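Local atomic coordinates of signal recognition particle 19 kDa protein (Pyrococcus furiosus, PDB entry 3DLU), a protein that probably binds 7S RNA directly and mediates attachment of the SRP54 subunit in the archaeal signal recognition particle, which targets nascent membrane proteins to the cytoplasmic membrane. Residues Tyr19-Ile22 against Val23-Ile27; Ile88-Lys91 against Ile92-Phe95. One frame throughout, in Å; residues are numbered along the deposited sequence.

In the fold
Two short-range contacts meet here, mainly where R93 of the helix reaches I27 of the loop. Contact 1 lies in the long loop between strand 3-6 and helix 34-43, near the surface, whereas contact 2 belongs to the middle of helix 81-100 and is partly buried. Their centres are about 14 Å apart, yet the loop and the helix touch: I27 O lies 2.9 Å from R93 NH1, probably as a hydrogen bond, and 3.2 Å from the methyl carbon A89 CB. Both contacts fall within the SRP19 family region, and in both an arginine side chain reaches backbone carbonyls of the loop: R21 that of V23, R93 that of I27.

Contact 1 of 2, residues Tyr19-Ile22 against Val23-Ile27; sequences YGRI and VPRSI
R21 curls over the backbone of 23-25, presenting the edge of its guanidinium to one residue and a face to another. At the edge, R21 NH1 donates to the carbonyl oxygen V23 O at 3.0 Å, with an N-H...O angle of 166°; the oxygen lies in the guanidinium plane. The face is occupied by R25, whose CB sits over the centre of the group, 3.7 Å above its plane. The aliphatic part of R21 follows the same carbonyl, CG coming within 3.2 Å of V23 O. This shape depends on a side chain that is extended until a single bend at chi3 (49°) turns the guanidinium back over the loop.

R21 and R25 carry like charges. R25 meets R21 with its beta carbon while its own guanidinium leads away, leaving R21 NH2 and R25 NE 5.6 Å apart; the planes of the two guanidinium groups are turned 51° from each other. NE of R21 is hydrogen-bonded to the carbonyl of L15, in an earlier part of the loop, so the group is held at a second point. A leucine in its place has no N-H for the V23 and L15 carbonyls, and the loop would probably be less firmly tied between L15 and V23. Further on the chain bends again, I27 N bonding to P24 O at 3.0 Å.

The arrangement is a side-chain-to-backbone hydrogen bond within the loop that connects strand 3-6 to helix 34-43. I22 and V23 rest against L85 of helix 81-100, I27 packs on K86 and A89 of the same helix, and Y19, at the other end, packs on R3 of the second subunit.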
ATOM      1  N   TYR A  19      -6.181 -14.996  15.714  1.00 17.03           N
ATOM      2  CA  TYR A  19      -6.313 -13.920  14.732  1.00 14.52           C
ATOM      3  C   TYR A  19      -5.083 -13.029  14.615  1.00 10.94           C
ATOM      4  O   TYR A  19      -5.140 -11.991  13.964  1.00 18.18           O
ATOM      5  CB  TYR A  19      -7.574 -13.083  14.966  1.00 16.91           C
ATOM      6  CG  TYR A  19      -8.798 -13.797  14.459  1.00 38.41           C
ATOM      7  CD1 TYR A  19      -9.401 -14.797  15.210  1.00 34.12           C
ATOM      8  CD2 TYR A  19      -9.327 -13.502  13.210  1.00 37.90           C
ATOM      9  CE1 TYR A  19     -10.515 -15.472  14.741  1.00 48.84           C
ATOM     10  CE2 TYR A  19     -10.437 -14.169  12.730  1.00 55.73           C
ATOM     11  CZ  TYR A  19     -11.028 -15.153  13.498  1.00 59.05           C
ATOM     12  OH  TYR A  19     -12.135 -15.816  13.019  1.00 62.68           O
ATOM     13  N   GLY A  20      -3.979 -13.431  15.228  1.00 16.23           N
ATOM     14  CA  GLY A  20      -2.721 -12.761  14.947  1.00 18.80           C
ATOM     15  C   GLY A  20      -1.965 -12.188  16.125  1.00 15.12           C
ATOM     16  O   GLY A  20      -0.791 -11.875  15.986  1.00 13.61           O
ATOM     17  N   ARG A  21      -2.610 -12.053  17.284  1.00 14.26           N
ATOM     18  CA  ARG A  21      -1.922 -11.484  18.437  1.00 14.07           C
ATOM     19  C   ARG A  21      -0.788 -12.375  18.948  1.00 14.41           C
ATOM     20  O   ARG A  21      -0.957 -13.595  19.123  1.00 16.54           O
ATOM     21  CB  ARG A  21      -2.893 -11.135  19.585  1.00 15.59           C
ATOM     22  CG  ARG A  21      -2.146 -10.625  20.823  1.00 13.85           C
ATOM     23  CD  ARG A  21      -3.056  -9.999  21.873  1.00 17.93           C
ATOM     24  NE  ARG A  21      -4.189 -10.853  22.179  1.00 23.78           N
ATOM     25  CZ  ARG A  21      -4.143 -11.907  22.994  1.00 23.74           C
ATOM     26  NH1 ARG A  21      -3.014 -12.252  23.598  1.00 18.81           N
ATOM     27  NH2 ARG A  21      -5.238 -12.627  23.196  1.00 26.84           N
ATOM     28  N   ILE A  22       0.367 -11.750  19.147  0.50 12.78           N
ATOM     29  CA  ILE A  22       1.573 -12.410  19.625  0.50 17.70           C
ATOM     30  C   ILE A  22       1.740 -12.207  21.117  0.50 19.13           C
ATOM     31  O   ILE A  22       1.979 -13.154  21.860  0.50 26.51           O
ATOM     32  CB  ILE A  22       2.847 -11.821  18.955  0.50 21.26           C
ATOM     33  CG1 ILE A  22       2.791 -11.972  17.439  0.50 15.55           C
ATOM     34  CG2 ILE A  22       4.101 -12.470  19.517  0.50 30.33           C
ATOM     35  CD1 ILE A  22       4.146 -11.907  16.774  0.50  8.72           C
ATOM     36  N   VAL A  23       1.621 -10.964  21.560  1.00 16.45           N
ATOM     37  CA  VAL A  23       1.975 -10.636  22.942  1.00 19.08           C
ATOM     38  C   VAL A  23       0.803 -10.904  23.899  1.00 13.47           C
ATOM     39  O   VAL A  23      -0.339 -10.960  23.469  1.00 16.20           O
ATOM     40  CB  VAL A  23       2.467  -9.198  23.066  1.00 21.92           C
ATOM     41  CG1 VAL A  23       3.544  -8.920  22.012  1.00 24.93           C
ATOM     42  CG2 VAL A  23       1.331  -8.251  22.883  1.00 19.48           C
ATOM     43  N   PRO A  24       1.094 -11.091  25.195  1.00 15.72           N
ATOM     44  CA  PRO A  24       0.011 -11.319  26.157  1.00 21.38           C
ATOM     45  C   PRO A  24      -1.005 -10.188  26.125  1.00 17.24           C
ATOM     46  O   PRO A  24      -0.655  -9.019  25.916  1.00 18.85           O
ATOM     47  CB  PRO A  24       0.737 -11.356  27.509  1.00 22.89           C
ATOM     48  CG  PRO A  24       2.133 -11.785  27.160  1.00 21.12           C
ATOM     49  CD  PRO A  24       2.426 -11.169  25.820  1.00 20.33           C
ATOM     50  N   ARG A  25      -2.262 -10.545  26.352  1.00 15.63           N
ATOM     51  CA  ARG A  25      -3.358  -9.611  26.178  1.00 19.85           C
ATOM     52  C   ARG A  25      -3.228  -8.352  27.036  1.00 16.19           C
ATOM     53  O   ARG A  25      -3.566  -7.270  26.577  1.00 18.69           O
ATOM     54  CB  ARG A  25      -4.703 -10.298  26.436  1.00 16.22           C
ATOM     55  CG  ARG A  25      -5.893  -9.481  25.971  1.00 20.57           C
ATOM     56  CD  ARG A  25      -7.213 -10.180  26.290  1.00 23.42           C
ATOM     57  NE  ARG A  25      -7.415 -10.239  27.734  1.00 33.05           N
ATOM     58  CZ  ARG A  25      -8.590 -10.417  28.324  1.00 27.97           C
ATOM     59  NH1 ARG A  25      -9.688 -10.552  27.594  1.00 27.92           N
ATOM     60  NH2 ARG A  25      -8.666 -10.438  29.650  1.00 20.77           N
ATOM     61  N   SER A  26      -2.762  -8.496  28.280  1.00 16.80           N
ATOM     62  CA  SER A  26      -2.602  -7.338  29.165  1.00 21.98           C
ATOM     63  C   SER A  26      -1.489  -6.367  28.717  1.00 18.64           C
ATOM     64  O   SER A  26      -1.540  -5.173  29.033  1.00 16.90           O
ATOM     65  CB  SER A  26      -2.374  -7.792  30.610  1.00 23.56           C
ATOM     66  OG  SER A  26      -1.194  -8.562  30.686  1.00 35.24           O
ATOM     67  N   ILE A  27      -0.498  -6.873  27.973  1.00 17.97           N
ATOM     68  CA  ILE A  27       0.541  -5.993  27.422  1.00 17.42           C
ATOM     69  C   ILE A  27       0.044  -5.320  26.133  1.00 15.85           C
ATOM     70  O   ILE A  27       0.220  -4.109  25.944  1.00 18.10           O
ATOM     71  CB  ILE A  27       1.865  -6.746  27.198  1.00 18.54           C
ATOM     72  CG1 ILE A  27       2.447  -7.208  28.537  1.00 21.88           C
ATOM     73  CG2 ILE A  27       2.891  -5.860  26.465  1.00 16.48           C
ATOM     74  CD1 ILE A  27       3.492  -8.306  28.396  1.00 21.03           C
TER

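Contact 2 of 2, residues Ile88-Lys91 against Ile92-Phe95; sequences IAQK and IREF
R93 NH1 donates to Q90 OE1 at 2.9 Å, with the oxygen at the guanidinium edge and the two flat groups turned 25° apart, and the same nitrogen also reaches I27 O in the loop. R93 NH2 adds a bond to the carbonyl of A28.

These pairings sit on the alpha-helix 81-100, where residues three and four apart face each other and the backbone bonds run from I92, R93 and E94 to I88, A89 and Q90. One turn on, the backbone N of F95 donates to K91 O at 2.9 Å with an angle of 169°. The ring of F95 packs against that oxygen, which stands 3.4 Å above one face of the ring, offset toward the rim. F95 places its CG anti to its own carbonyl carbon (chi1 -67°), which brings the ring back along the preceding turn. There the aliphatic part of K91 crosses it obliquely: K91 CG comes within 3.4 Å of F95 CZ, on the same side of the ring as K91 O.

Bends at chi2 and chi3 of K91 carry its NZ on to E94, and a salt bridge of 3.2 Å joins it to E94 OE2, approached from above the carboxylate plane. E94 also answers R98 through OE1, so the carboxylate serves two positive charges. I88 CG2 meets I92 CD1 at 4.0 Å, and these isoleucines pack on A40 and E36 of helix 34-43 respectively.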
ATOM      1  N   ILE A  88       6.899  -1.756  22.622  1.00 16.00           N
ATOM      2  CA  ILE A  88       6.074  -0.871  21.812  1.00  9.95           C
ATOM      3  C   ILE A  88       4.659  -0.764  22.381  1.00 17.41           C
ATOM      4  O   ILE A  88       4.126   0.341  22.529  1.00 13.90           O
ATOM      5  CB  ILE A  88       6.025  -1.350  20.352  1.00 11.93           C
ATOM      6  CG1 ILE A  88       7.362  -1.054  19.681  1.00 11.98           C
ATOM      7  CG2 ILE A  88       4.888  -0.663  19.580  1.00 10.40           C
ATOM      8  CD1 ILE A  88       7.499  -1.688  18.294  1.00 14.70           C
ATOM      9  N   ALA A  89       4.067  -1.911  22.711  1.00 15.50           N
ATOM     10  CA  ALA A  89       2.719  -1.935  23.280  1.00 11.09           C
ATOM     11  C   ALA A  89       2.650  -1.104  24.567  1.00 11.17           C
ATOM     12  O   ALA A  89       1.748  -0.261  24.740  1.00 14.29           O
ATOM     13  CB  ALA A  89       2.269  -3.381  23.541  1.00 13.51           C
ATOM     14  N   GLN A  90       3.612  -1.316  25.458  1.00 16.79           N
ATOM     15  CA  GLN A  90       3.597  -0.617  26.738  1.00 15.37           C
ATOM     16  C   GLN A  90       3.843   0.884  26.562  1.00 18.46           C
ATOM     17  O   GLN A  90       3.285   1.701  27.292  1.00 18.80           O
ATOM     18  CB  GLN A  90       4.568  -1.259  27.734  1.00 23.29           C
ATOM     19  CG  GLN A  90       4.509  -0.670  29.157  1.00 23.91           C
ATOM     20  CD  GLN A  90       3.125  -0.740  29.815  1.00 24.95           C
ATOM     21  OE1 GLN A  90       2.239  -1.470  29.375  1.00 21.29           O
ATOM     22  NE2 GLN A  90       2.951   0.017  30.890  1.00 23.92           N
ATOM     23  N   LYS A  91       4.643   1.249  25.563  1.00 14.25           N
ATOM     24  CA  LYS A  91       4.861   2.654  25.256  1.00 13.21           C
ATOM     25  C   LYS A  91       3.577   3.308  24.724  1.00 13.15           C
ATOM     26  O   LYS A  91       3.265   4.455  25.068  1.00 13.48           O
ATOM     27  CB  LYS A  91       6.007   2.802  24.252  1.00 12.99           C
ATOM     28  CG  LYS A  91       6.261   4.229  23.812  1.00 20.87           C
ATOM     29  CD  LYS A  91       6.751   5.090  24.967  1.00 32.20           C
ATOM     30  CE  LYS A  91       7.888   4.414  25.710  1.00 25.87           C
ATOM     31  NZ  LYS A  91       8.483   5.361  26.702  1.00 35.77           N
ATOM     32  N   ILE A  92       2.834   2.585  23.893  1.00 12.65           N
ATOM     33  CA  ILE A  92       1.573   3.104  23.378  1.00 15.16           C
ATOM     34  C   ILE A  92       0.570   3.303  24.526  1.00 15.32           C
ATOM     35  O   ILE A  92      -0.148   4.308  24.569  1.00 14.59           O
ATOM     36  CB  ILE A  92       0.979   2.198  22.286  1.00 14.75           C
ATOM     37  CG1 ILE A  92       1.877   2.209  21.043  1.00 11.58           C
ATOM     38  CG2 ILE A  92      -0.440   2.656  21.920  1.00 16.81           C
ATOM     39  CD1 ILE A  92       1.397   1.236  19.944  1.00 13.42           C
ATOM     40  N   ARG A  93       0.537   2.359  25.462  1.00 12.86           N
ATOM     41  CA  ARG A  93      -0.316   2.497  26.642  1.00 14.81           C
ATOM     42  C   ARG A  93       0.029   3.785  27.394  1.00 13.39           C
ATOM     43  O   ARG A  93      -0.855   4.527  27.830  1.00 17.27           O
ATOM     44  CB  ARG A  93      -0.163   1.286  27.567  1.00 14.97           C
ATOM     45  CG  ARG A  93      -0.849   1.424  28.940  1.00 13.95           C
ATOM     46  CD  ARG A  93      -0.923   0.064  29.663  1.00 13.37           C
ATOM     47  NE  ARG A  93      -1.899  -0.803  29.008  1.00 16.05           N
ATOM     48  CZ  ARG A  93      -1.577  -1.825  28.220  1.00 13.69           C
ATOM     49  NH1 ARG A  93      -0.297  -2.146  28.033  1.00 17.19           N
ATOM     50  NH2 ARG A  93      -2.534  -2.523  27.627  1.00 16.04           N
ATOM     51  N   GLU A  94       1.319   4.037  27.548  1.00 13.35           N
ATOM     52  CA  GLU A  94       1.778   5.237  28.230  1.00 16.83           C
ATOM     53  C   GLU A  94       1.370   6.518  27.488  1.00 21.67           C
ATOM     54  O   GLU A  94       0.848   7.450  28.115  1.00 21.15           O
ATOM     55  CB  GLU A  94       3.287   5.157  28.472  1.00 19.78           C
ATOM     56  CG  GLU A  94       3.918   6.416  29.011  1.00 28.76           C
ATOM     57  CD  GLU A  94       5.444   6.370  28.949  1.00 47.88           C
ATOM     58  OE1 GLU A  94       6.085   7.429  29.120  1.00 48.91           O
ATOM     59  OE2 GLU A  94       6.000   5.275  28.724  1.00 37.52           O
ATOM     60  N   PHE A  95       1.588   6.572  26.168  1.00 19.91           N
ATOM     61  CA  PHE A  95       1.136   7.717  25.358  1.00 19.51           C
ATOM     62  C   PHE A  95      -0.349   7.956  25.565  1.00 19.74           C
ATOM     63  O   PHE A  95      -0.798   9.089  25.689  1.00 19.18           O
ATOM     64  CB  PHE A  95       1.286   7.466  23.847  1.00 26.89           C
ATOM     65  CG  PHE A  95       2.694   7.368  23.362  1.00 22.20           C
ATOM     66  CD1 PHE A  95       3.717   8.045  23.993  1.00 35.34           C
ATOM     67  CD2 PHE A  95       2.985   6.611  22.229  1.00 30.50           C
ATOM     68  CE1 PHE A  95       5.016   7.961  23.520  1.00 36.66           C
ATOM     69  CE2 PHE A  95       4.278   6.518  21.749  1.00 29.17           C
ATOM     70  CZ  PHE A  95       5.299   7.196  22.394  1.00 45.22           C
TER